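Local coordinates for protein putative rhamnosidase (Streptomyces avermitilis, PDB 3W5M) that hydrolyses terminal non-reducing alpha-L-rhamnose residues from plant flavonoid glycosides and gum arabic, and binds L-rhamnose through a calcium-dependent carbohydrate-binding module, at residues L165-D179 against W203-S217. Numbering follows the deposited sequence.
Sequences LPDDITGATLAISAD and WRRPAVIDVLDHVHS. With CA (calcium ion), chain B.
Ser177 and Trp203 meet where the two segments part: Ser177 OG, swung anti to its own backbone N (chi1 -170°), donates to the carbonyl oxygen Trp203 O at 2.7 Å, tilted from the carbonyl plane. Pro206 packs its CB and CG against Ser177 CB just beside this bond. Two residues on from Ser177, the side chain of Asp179 runs beside that of Trp203 and points the same way, the carboxylate turned only 16° from the indole plane, with Asp179 CG 3.9 Å from Trp203 CD1. Asp179 OD1 binds the calcium ion at 2.4 Å, together with Asn180 OD1, Asn228 OD1, the backbone O of Pro233 and three waters, while OD2 takes hydrogen bonds from one of those waters and from Trp292, whose ring also meets that of Trp203 edge-to-face. Arg204 CG lies over one face of the Trp203 ring.

Behind this site the segments pair as antiparallel strands, 171-179 with edge strand 207-210. Leu174 and Ile209 exchange two backbone hydrogen bonds, as do Ile176 and Ala207. On the face turned to strands 181-186 and 189-193, Ile209 CD1 reaches 3.8 Å from Ile176 CG2, and Val211 CG1 touches Leu174 CB. The far end closes with Ala172 CB against Val215 CG2 at 3.6 Å and an Asx turn, Leu212 N to Asp210 OD1, as the chain leaves the strand.

Without the hydroxyl of Ser177, as with an alanine here, Trp203 O is likely to lose this donor and the turn carrying the indole to be freer to shift. Asp179 and Trp203 both bind rhamnose in CBM67; the strand pairing and the Ser177 bond together hold the turn of Trp203 beside the metal-bound carboxylate, consistent with sugar recognition that depends on calcium.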
loop_
_atom_site.group_PDB
_atom_site.type_symbol
_atom_site.label_atom_id
_atom_site.label_comp_id
_atom_site.label_asym_id
_atom_site.label_seq_id
_atom_site.Cartn_x
_atom_site.Cartn_y
_atom_site.Cartn_z
ATOM N N LEU A 165 4.135 -46.643 -17.259
ATOM C CA LEU A 165 4.655 -45.335 -17.678
ATOM C C LEU A 165 5.861 -45.501 -18.605
ATOM O O LEU A 165 6.570 -46.494 -18.498
ATOM C CB LEU A 165 5.029 -44.502 -16.450
ATOM C CG LEU A 165 3.921 -44.338 -15.394
ATOM C CD1 LEU A 165 4.382 -43.377 -14.316
ATOM C CD2 LEU A 165 2.623 -43.840 -16.036
ATOM N N PRO A 166 6.106 -44.510 -19.502
ATOM C CA PRO A 166 7.158 -44.689 -20.505
ATOM C C PRO A 166 8.561 -44.552 -19.928
ATOM O O PRO A 166 8.754 -44.117 -18.774
ATOM C CB PRO A 166 6.885 -43.560 -21.511
ATOM C CG PRO A 166 6.182 -42.507 -20.723
ATOM C CD PRO A 166 5.382 -43.232 -19.673
ATOM N N ASP A 167 9.544 -44.933 -20.733
ATOM C CA ASP A 167 10.938 -44.756 -20.377
ATOM C C ASP A 167 11.393 -43.300 -20.451
ATOM O O ASP A 167 10.761 -42.468 -21.118
ATOM C CB ASP A 167 11.814 -45.598 -21.312
ATOM C CG ASP A 167 11.532 -47.086 -21.202
ATOM O OD1 ASP A 167 11.215 -47.574 -20.101
ATOM O OD2 ASP A 167 11.634 -47.783 -22.224
ATOM N N ASP A 168 12.502 -42.998 -19.766
ATOM C CA ASP A 168 13.185 -41.702 -19.895
ATOM C C ASP A 168 12.323 -40.513 -19.486
ATOM O O ASP A 168 12.278 -39.499 -20.172
ATOM C CB ASP A 168 13.728 -41.513 -21.316
ATOM C CG ASP A 168 14.826 -42.515 -21.657
ATOM O OD1 ASP A 168 15.569 -42.952 -20.736
ATOM O OD2 ASP A 168 14.933 -42.883 -22.845
ATOM N N ILE A 169 11.658 -40.654 -18.353
ATOM C CA ILE A 169 10.825 -39.610 -17.806
ATOM C C ILE A 169 11.729 -38.507 -17.266
ATOM O O ILE A 169 12.582 -38.767 -16.413
ATOM C CB ILE A 169 9.933 -40.160 -16.672
ATOM C CG1 ILE A 169 8.848 -41.072 -17.239
ATOM C CG2 ILE A 169 9.311 -39.022 -15.870
ATOM C CD1 ILE A 169 8.164 -41.947 -16.196
ATOM N N THR A 170 11.542 -37.283 -17.753
ATOM C CA THR A 170 12.299 -36.135 -17.224
ATOM C C THR A 170 11.487 -35.256 -16.251
ATOM O O THR A 170 12.055 -34.452 -15.518
ATOM C CB THR A 170 12.886 -35.253 -18.351
ATOM O OG1 THR A 170 11.834 -34.797 -19.206
ATOM C CG2 THR A 170 13.894 -36.040 -19.196
ATOM N N GLY A 171 10.167 -35.409 -16.243
ATOM C CA GLY A 171 9.315 -34.577 -15.378
ATOM C C GLY A 171 7.962 -35.225 -15.167
ATOM O O GLY A 171 7.491 -35.962 -16.039
ATOM N N ALA A 172 7.351 -34.977 -14.007
ATOM C CA ALA A 172 6.035 -35.548 -13.707
ATOM C C ALA A 172 5.277 -34.608 -12.801
ATOM O O ALA A 172 5.806 -34.151 -11.786
ATOM C CB ALA A 172 6.162 -36.925 -13.058
ATOM N N THR A 173 4.038 -34.304 -13.166
ATOM C CA THR A 173 3.190 -33.453 -12.317
ATOM C C THR A 173 1.825 -34.081 -12.161
ATOM O O THR A 173 1.331 -34.752 -13.078
ATOM C CB THR A 173 2.984 -32.034 -12.880
ATOM O OG1 THR A 173 2.315 -32.120 -14.162
ATOM C CG2 THR A 173 4.326 -31.284 -13.002
ATOM N N LEU A 174 1.243 -33.880 -10.985
ATOM C CA LEU A 174 -0.114 -34.330 -10.715
ATOM C C LEU A 174 -0.991 -33.135 -10.385
ATOM O O LEU A 174 -0.681 -32.380 -9.466
ATOM C CB LEU A 174 -0.126 -35.331 -9.549
ATOM C CG LEU A 174 -1.516 -35.828 -9.125
ATOM C CD1 LEU A 174 -2.149 -36.696 -10.200
ATOM C CD2 LEU A 174 -1.444 -36.589 -7.795
ATOM N N ALA A 175 -2.074 -32.952 -11.144
ATOM C CA ALA A 175 -3.078 -31.939 -10.806
ATOM C C ALA A 175 -4.299 -32.737 -10.318
ATOM O O ALA A 175 -4.667 -33.735 -10.922
ATOM C CB ALA A 175 -3.445 -31.120 -12.032
ATOM N N ILE A 176 -4.885 -32.316 -9.209
ATOM C CA ILE A 176 -5.925 -33.132 -8.568
ATOM C C ILE A 176 -6.868 -32.218 -7.782
ATOM O O ILE A 176 -6.450 -31.231 -7.171
ATOM C CB ILE A 176 -5.297 -34.238 -7.686
ATOM C CG1 ILE A 176 -6.362 -35.150 -7.041
ATOM C CG2 ILE A 176 -4.420 -33.620 -6.602
ATOM C CD1 ILE A 176 -5.858 -36.515 -6.608
ATOM N N SER A 177 -8.154 -32.529 -7.839
ATOM C CA SER A 177 -9.130 -31.833 -7.044
ATOM C C SER A 177 -10.200 -32.832 -6.596
ATOM O O SER A 177 -10.413 -33.834 -7.278
ATOM C CB SER A 177 -9.780 -30.749 -7.911
ATOM O OG SER A 177 -10.584 -29.896 -7.109
ATOM N N ALA A 178 -10.874 -32.571 -5.472
ATOM C CA ALA A 178 -12.003 -33.442 -5.110
ATOM C C ALA A 178 -13.094 -32.652 -4.440
ATOM O O ALA A 178 -12.815 -31.711 -3.710
ATOM C CB ALA A 178 -11.561 -34.580 -4.192
ATOM N N ASP A 179 -14.322 -33.060 -4.711
ATOM C CA ASP A 179 -15.479 -32.689 -3.920
ATOM C C ASP A 179 -15.756 -33.897 -2.997
ATOM O O ASP A 179 -16.370 -34.868 -3.449
ATOM C CB ASP A 179 -16.649 -32.484 -4.893
ATOM C CG ASP A 179 -17.927 -31.996 -4.194
ATOM O OD1 ASP A 179 -18.024 -32.180 -2.982
ATOM O OD2 ASP A 179 -18.833 -31.484 -4.867
ATOM N N TRP A 203 -12.803 -28.108 -3.860
ATOM C CA TRP A 203 -12.875 -28.644 -5.227
ATOM C C TRP A 203 -12.664 -27.561 -6.282
ATOM O O TRP A 203 -12.268 -27.857 -7.417
ATOM C CB TRP A 203 -14.191 -29.373 -5.468
ATOM C CG TRP A 203 -15.410 -28.534 -5.230
ATOM C CD1 TRP A 203 -16.166 -28.478 -4.100
ATOM C CD2 TRP A 203 -16.022 -27.649 -6.176
ATOM N NE1 TRP A 203 -17.218 -27.591 -4.278
ATOM C CE2 TRP A 203 -17.157 -27.080 -5.550
ATOM C CE3 TRP A 203 -15.728 -27.292 -7.499
ATOM C CZ2 TRP A 203 -17.994 -26.167 -6.204
ATOM C CZ3 TRP A 203 -16.557 -26.384 -8.144
ATOM C CH2 TRP A 203 -17.682 -25.840 -7.500
ATOM N N ARG A 204 -12.960 -26.310 -5.902
ATOM C CA ARG A 204 -12.718 -25.142 -6.759
ATOM C C ARG A 204 -11.261 -24.854 -7.017
ATOM O O ARG A 204 -10.936 -24.133 -7.976
ATOM C CB ARG A 204 -13.316 -23.895 -6.124
ATOM C CG ARG A 204 -14.825 -23.925 -5.992
ATOM C CD ARG A 204 -15.313 -22.575 -5.490
ATOM N NE ARG A 204 -16.719 -22.633 -5.121
ATOM C CZ ARG A 204 -17.729 -22.527 -5.975
ATOM N NH1 ARG A 204 -17.504 -22.347 -7.276
ATOM N NH2 ARG A 204 -18.970 -22.602 -5.516
ATOM N N ARG A 205 -10.385 -25.384 -6.165
ATOM C CA ARG A 205 -8.966 -24.997 -6.179
ATOM C C ARG A 205 -8.073 -26.216 -6.269
ATOM O O ARG A 205 -7.511 -26.656 -5.260
ATOM C CB ARG A 205 -8.588 -24.114 -4.969
ATOM C CG ARG A 205 -9.302 -22.755 -4.971
ATOM C CD ARG A 205 -9.150 -21.973 -3.678
ATOM N NE ARG A 205 -9.624 -22.711 -2.512
ATOM C CZ ARG A 205 -10.883 -22.738 -2.085
ATOM N NH1 ARG A 205 -11.835 -22.062 -2.723
ATOM N NH2 ARG A 205 -11.192 -23.460 -1.010
ATOM N N PRO A 206 -7.973 -26.798 -7.477
ATOM C CA PRO A 206 -7.076 -27.942 -7.697
ATOM C C PRO A 206 -5.640 -27.649 -7.282
ATOM O O PRO A 206 -5.158 -26.539 -7.481
ATOM C CB PRO A 206 -7.130 -28.158 -9.218
ATOM C CG PRO A 206 -8.386 -27.524 -9.658
ATOM C CD PRO A 206 -8.701 -26.414 -8.695
ATOM N N ALA A 207 -4.974 -28.644 -6.715
ATOM C CA ALA A 207 -3.549 -28.572 -6.392
ATOM C C ALA A 207 -2.738 -29.173 -7.532
ATOM O O ALA A 207 -3.172 -30.143 -8.197
ATOM C CB ALA A 207 -3.262 -29.314 -5.106
ATOM N N VAL A 208 -1.553 -28.603 -7.752
ATOM C CA VAL A 208 -0.586 -29.161 -8.685
ATOM C C VAL A 208 0.674 -29.549 -7.897
ATOM O O VAL A 208 1.237 -28.722 -7.195
ATOM C CB VAL A 208 -0.225 -28.159 -9.809
ATOM C CG1 VAL A 208 0.796 -28.769 -10.773
ATOM C CG2 VAL A 208 -1.470 -27.784 -10.585
ATOM N N ILE A 209 1.096 -30.805 -8.018
ATOM C CA ILE A 209 2.187 -31.363 -7.195
ATOM C C ILE A 209 3.245 -31.947 -8.124
ATOM O O ILE A 209 2.912 -32.698 -9.031
ATOM C CB ILE A 209 1.705 -32.512 -6.270
ATOM C CG1 ILE A 209 0.489 -32.101 -5.427
ATOM C CG2 ILE A 209 2.843 -32.987 -5.348
ATOM C CD1 ILE A 209 -0.826 -32.636 -5.964
ATOM N N ASP A 210 4.513 -31.601 -7.915
ATOM C CA ASP A 210 5.579 -32.296 -8.631
ATOM C C ASP A 210 5.756 -33.681 -8.004
ATOM O O ASP A 210 5.938 -33.778 -6.807
ATOM C CB ASP A 210 6.903 -31.509 -8.587
ATOM C CG ASP A 210 7.970 -32.105 -9.519
ATOM O OD1 ASP A 210 8.361 -33.280 -9.329
ATOM O OD2 ASP A 210 8.409 -31.410 -10.464
ATOM N N VAL A 211 5.717 -34.736 -8.822
ATOM C CA VAL A 211 5.799 -36.127 -8.339
ATOM C C VAL A 211 6.926 -36.921 -8.995
ATOM O O VAL A 211 6.920 -38.155 -8.969
ATOM C CB VAL A 211 4.459 -36.907 -8.532
ATOM C CG1 VAL A 211 3.380 -36.341 -7.620
ATOM C CG2 VAL A 211 3.998 -36.874 -9.988
ATOM N N LEU A 212 7.892 -36.220 -9.582
ATOM C CA LEU A 212 9.015 -36.904 -10.219
ATOM C C LEU A 212 9.741 -37.853 -9.243
ATOM O O LEU A 212 10.174 -38.942 -9.653
ATOM C CB LEU A 212 9.980 -35.904 -10.859
ATOM C CG LEU A 212 11.234 -36.454 -11.564
ATOM C CD1 LEU A 212 10.867 -37.230 -12.812
ATOM C CD2 LEU A 212 12.184 -35.310 -11.911
ATOM N N ASP A 213 9.856 -37.451 -7.973
ATOM C CA ASP A 213 10.527 -38.247 -6.911
ATOM C C ASP A 213 9.803 -39.532 -6.499
ATOM O O ASP A 213 10.334 -40.296 -5.684
ATOM C CB ASP A 213 10.793 -37.393 -5.655
ATOM C CG ASP A 213 9.506 -36.788 -5.069
ATOM O OD1 ASP A 213 8.511 -36.675 -5.825
ATOM O OD2 ASP A 213 9.473 -36.408 -3.872
ATOM N N HIS A 214 8.604 -39.772 -7.045
ATOM C CA HIS A 214 7.821 -40.988 -6.737
ATOM C C HIS A 214 7.407 -41.823 -7.950
ATOM O O HIS A 214 6.923 -42.931 -7.776
ATOM C CB HIS A 214 6.581 -40.666 -5.895
ATOM C CG HIS A 214 6.901 -40.246 -4.499
ATOM N ND1 HIS A 214 7.199 -41.150 -3.502
ATOM C CD2 HIS A 214 6.998 -39.019 -3.938
ATOM C CE1 HIS A 214 7.458 -40.497 -2.382
ATOM N NE2 HIS A 214 7.352 -39.202 -2.623
ATOM N N VAL A 215 7.611 -41.321 -9.166
ATOM C CA VAL A 215 7.285 -42.112 -10.364
ATOM C C VAL A 215 8.500 -42.707 -11.065
ATOM O O VAL A 215 9.627 -42.216 -10.912
ATOM C CB VAL A 215 6.441 -41.334 -11.397
ATOM C CG1 VAL A 215 5.146 -40.836 -10.761
ATOM C CG2 VAL A 215 7.239 -40.207 -12.015
ATOM N N HIS A 216 8.258 -43.768 -11.823
ATOM C CA HIS A 216 9.315 -44.440 -12.564
ATOM C C HIS A 216 8.744 -45.083 -13.812
ATOM O O HIS A 216 7.536 -45.103 -14.020
ATOM C CB HIS A 216 10.015 -45.481 -11.671
ATOM C CG HIS A 216 9.067 -46.347 -10.907
ATOM N ND1 HIS A 216 8.546 -47.514 -11.422
ATOM C CD2 HIS A 216 8.507 -46.192 -9.683
ATOM C CE1 HIS A 216 7.716 -48.048 -10.543
ATOM N NE2 HIS A 216 7.683 -47.270 -9.477
ATOM N N SER A 217 9.609 -45.621 -14.654
ATOM C CA SER A 217 9.142 -46.288 -15.838
ATOM C C SER A 217 8.458 -47.588 -15.436
ATOM O O SER A 217 8.701 -48.119 -14.350
ATOM C CB SER A 217 10.324 -46.558 -16.778
ATOM O OG SER A 217 11.007 -47.741 -16.400
HETATM CA CA CA B . -19.865 -32.841 -1.681
HETATM O O HOH W 1 13.028 -48.492 -18.667
HETATM O O HOH W 2 8.823 -32.701 -12.718
HETATM O O HOH W 3 -20.764 -30.842 -3.128
HETATM O O HOH W 4 -22.137 -32.804 -0.862
HETATM O O HOH W 5 -20.168 -30.529 -0.551
#